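Local coordinates for protein hydroxyethylthiazole kinase (Pyrococcus horikoshii, PDB 3HPD) that probably phosphorylates the hydroxyl group of 4-methyl-5-beta-hydroxyethylthiazole, using ATP as phosphate donor and magnesium as cofactor, a step in thiamine diphosphate biosynthesis, at residues N28-A33 / P41-A46. Numbering follows the deposited sequence.
Sequences NTTANA and PVMAHA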
ATOM      1  N   ASN A  28       1.812  -3.237  -2.901  1.00  9.37           N
ATOM      2  CA  ASN A  28       3.226  -2.921  -2.695  1.00  9.41           C
ATOM      3  C   ASN A  28       4.002  -4.084  -2.111  1.00  9.42           C
ATOM      4  O   ASN A  28       5.121  -4.413  -2.501  1.00 10.29           O
ATOM      5  CB  ASN A  28       3.331  -1.737  -1.741  1.00 10.35           C
ATOM      6  CG  ASN A  28       4.746  -1.254  -1.577  1.00 10.71           C
ATOM      7  OD1 ASN A  28       5.459  -1.658  -0.659  1.00 14.01           O
ATOM      8  ND2 ASN A  28       5.174  -0.398  -2.490  1.00 11.60           N
ATOM      9  N   THR A  29       3.357  -4.683  -1.137  1.00 10.31           N
ATOM     10  CA  THR A  29       3.866  -5.789  -0.383  1.00 11.79           C
ATOM     11  C   THR A  29       4.252  -7.013  -1.252  1.00 11.58           C
ATOM     12  O   THR A  29       5.376  -7.529  -1.149  1.00 11.00           O
ATOM     13  CB  THR A  29       2.791  -6.049   0.698  1.00 15.14           C
ATOM     14  OG1 THR A  29       3.326  -5.758   1.993  1.00 19.50           O
ATOM     15  CG2 THR A  29       2.231  -7.386   0.591  1.00 15.30           C
ATOM     16  N   THR A  30       3.367  -7.457  -2.141  1.00  9.30           N
ATOM     17  CA  THR A  30       3.694  -8.604  -2.994  1.00  9.72           C
ATOM     18  C   THR A  30       4.687  -8.232  -4.095  1.00 10.06           C
ATOM     19  O   THR A  30       5.468  -9.077  -4.550  1.00  8.87           O
ATOM     20  CB  THR A  30       2.426  -9.225  -3.637  1.00 10.20           C
ATOM     21  OG1 THR A  30       1.736  -8.239  -4.414  1.00 11.55           O
ATOM     22  CG2 THR A  30       1.494  -9.760  -2.558  1.00 10.64           C
ATOM     23  N   ALA A  31       4.664  -6.971  -4.519  1.00  9.08           N
ATOM     24  CA  ALA A  31       5.589  -6.506  -5.545  1.00  8.76           C
ATOM     25  C   ALA A  31       7.003  -6.549  -4.981  1.00  9.48           C
ATOM     26  O   ALA A  31       7.930  -7.021  -5.640  1.00  7.48           O
ATOM     27  CB  ALA A  31       5.247  -5.085  -5.969  1.00  9.63           C
ATOM     28  N   ASN A  32       7.166  -6.056  -3.756  1.00  8.41           N
ATOM     29  CA  ASN A  32       8.475  -6.057  -3.127  1.00  7.94           C
ATOM     30  C   ASN A  32       8.938  -7.455  -2.747  1.00  8.51           C
ATOM     31  O   ASN A  32      10.138  -7.722  -2.704  1.00  9.27           O
ATOM     32  CB  ASN A  32       8.491  -5.136  -1.908  1.00  8.34           C
ATOM     33  CG  ASN A  32       8.675  -3.685  -2.291  1.00  9.64           C
ATOM     34  OD1 ASN A  32       9.406  -3.376  -3.235  1.00  8.58           O
ATOM     35  ND2 ASN A  32       8.029  -2.785  -1.558  1.00  9.14           N
ATOM     36  N   ALA A  33       7.996  -8.351  -2.469  1.00  8.33           N
ATOM     37  CA  ALA A  33       8.361  -9.721  -2.133  1.00  8.97           C
ATOM     38  C   ALA A  33       8.952 -10.356  -3.393  1.00 10.27           C
ATOM     39  O   ALA A  33       9.974 -11.045  -3.335  1.00  8.43           O
ATOM     40  CB  ALA A  33       7.135 -10.500  -1.660  1.00  9.39           C
ATOM     41  N   PRO A  41       7.800  -7.879 -10.772  1.00 11.46           N
ATOM     42  CA  PRO A  41       6.341  -7.807 -10.724  1.00 11.05           C
ATOM     43  C   PRO A  41       5.775  -6.750 -11.660  1.00 12.12           C
ATOM     44  O   PRO A  41       6.462  -5.810 -12.052  1.00 12.02           O
ATOM     45  CB  PRO A  41       6.080  -7.423  -9.280  1.00 11.13           C
ATOM     46  CG  PRO A  41       7.173  -6.399  -9.053  1.00 11.63           C
ATOM     47  CD  PRO A  41       8.395  -7.072  -9.687  1.00 10.56           C
ATOM     48  N   VAL A  42       4.513  -6.929 -12.019  1.00 10.84           N
ATOM     49  CA  VAL A  42       3.795  -5.954 -12.819  1.00 11.50           C
ATOM     50  C   VAL A  42       2.342  -6.095 -12.407  1.00 11.46           C
ATOM     51  O   VAL A  42       1.763  -7.180 -12.493  1.00 11.31           O
ATOM     52  CB  VAL A  42       3.941  -6.168 -14.353  1.00 12.25           C
ATOM     53  CG1 VAL A  42       3.417  -7.532 -14.773  1.00 14.02           C
ATOM     54  CG2 VAL A  42       3.185  -5.059 -15.088  1.00 15.15           C
ATOM     55  N   MET A  43       1.772  -5.005 -11.904  1.00 11.75           N
ATOM     56  CA  MET A  43       0.378  -4.993 -11.485  1.00 12.26           C
ATOM     57  C   MET A  43      -0.429  -4.247 -12.543  1.00 14.90           C
ATOM     58  O   MET A  43      -0.170  -3.076 -12.821  1.00 16.72           O
ATOM     59  CB  MET A  43       0.229  -4.296 -10.127  1.00 12.60           C
ATOM     60  CG  MET A  43       0.497  -5.192  -8.916  1.00 12.21           C
ATOM     61  SD  MET A  43       2.149  -5.907  -8.884  1.00 14.00           S
ATOM     62  CE  MET A  43       2.081  -6.843  -7.352  1.00 12.42           C
ATOM     63  N   ALA A  44      -1.393  -4.935 -13.145  1.00 14.44           N
ATOM     64  CA  ALA A  44      -2.234  -4.339 -14.176  1.00 12.83           C
ATOM     65  C   ALA A  44      -3.572  -5.064 -14.215  1.00 14.44           C
ATOM     66  O   ALA A  44      -3.635  -6.281 -14.026  1.00 15.17           O
ATOM     67  CB  ALA A  44      -1.547  -4.428 -15.530  1.00 11.87           C
ATOM     68  N   HIS A  45      -4.640  -4.319 -14.476  1.00 14.52           N
ATOM     69  CA  HIS A  45      -5.972  -4.907 -14.507  1.00 13.89           C
ATOM     70  C   HIS A  45      -6.867  -4.380 -15.630  1.00 13.49           C
ATOM     71  O   HIS A  45      -7.883  -4.993 -15.948  1.00 13.82           O
ATOM     72  CB  HIS A  45      -6.673  -4.651 -13.171  1.00 13.20           C
ATOM     73  CG  HIS A  45      -6.934  -3.200 -12.904  1.00 12.55           C
ATOM     74  ND1 HIS A  45      -5.935  -2.317 -12.560  1.00 12.46           N
ATOM     75  CD2 HIS A  45      -8.070  -2.469 -12.997  1.00 14.37           C
ATOM     76  CE1 HIS A  45      -6.444  -1.100 -12.454  1.00 11.00           C
ATOM     77  NE2 HIS A  45      -7.735  -1.165 -12.715  1.00 11.19           N
ATOM     78  N   ALA A  46      -6.505  -3.246 -16.220  1.00 12.60           N
ATOM     79  CA  ALA A  46      -7.331  -2.658 -17.274  1.00 12.22           C
ATOM     80  C   ALA A  46      -7.572  -3.621 -18.430  1.00 14.55           C
ATOM     81  O   ALA A  46      -6.632  -4.179 -18.997  1.00 13.23           O
ATOM     82  CB  ALA A  46      -6.694  -1.365 -17.790  1.00 11.52           C
TER
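Met43 and Pro41, on the outermost strand of the sheet within this chain, 40-43, pack against Ala31 and Thr30 of helix 27-37, inside a beta-alpha-beta unit (strand 17-21, helix 27-37, strand 40-43) of the ribokinase-like sheet. The short axes of 28-33 and 41-43 run nearly antiparallel: their N-to-C directions differ by 157° and the axes approach to 8.4 Å at the closest, as expected where a crossover helix leads back to the next parallel strand.

The apolar contacts converge on Ala31. Its CB lies 3.9 Å from Pro41 CG and equally far from Met43 CE, so the small methyl meets both strand residues. Pro41 also leans its ring on the helix backbone: CG comes within 3.6 Å of Ala31 O, a van der Waals approach. Leu34 and Leu35, further along the helix, pack on the same proline. The backbone of Val42, between Pro41 and Met43, is hydrogen-bonded to Val18 and Asn20 of strand 17-21.

No hydrogen bond links the two segments; Thr30 OG1 is instead hydrogen-bonded to Val26 O, four residues back and just before the helix begins. Met43, a predicted substrate-binding residue, reaches the helix with its terminal methyl. A bend at chi2 (59°) followed by an extended chi3 (179°) carries CE to Ala31 N, at 3.8 Å, and to the threonine, where Met43 CE sits 3.3 Å from Thr30 OG1.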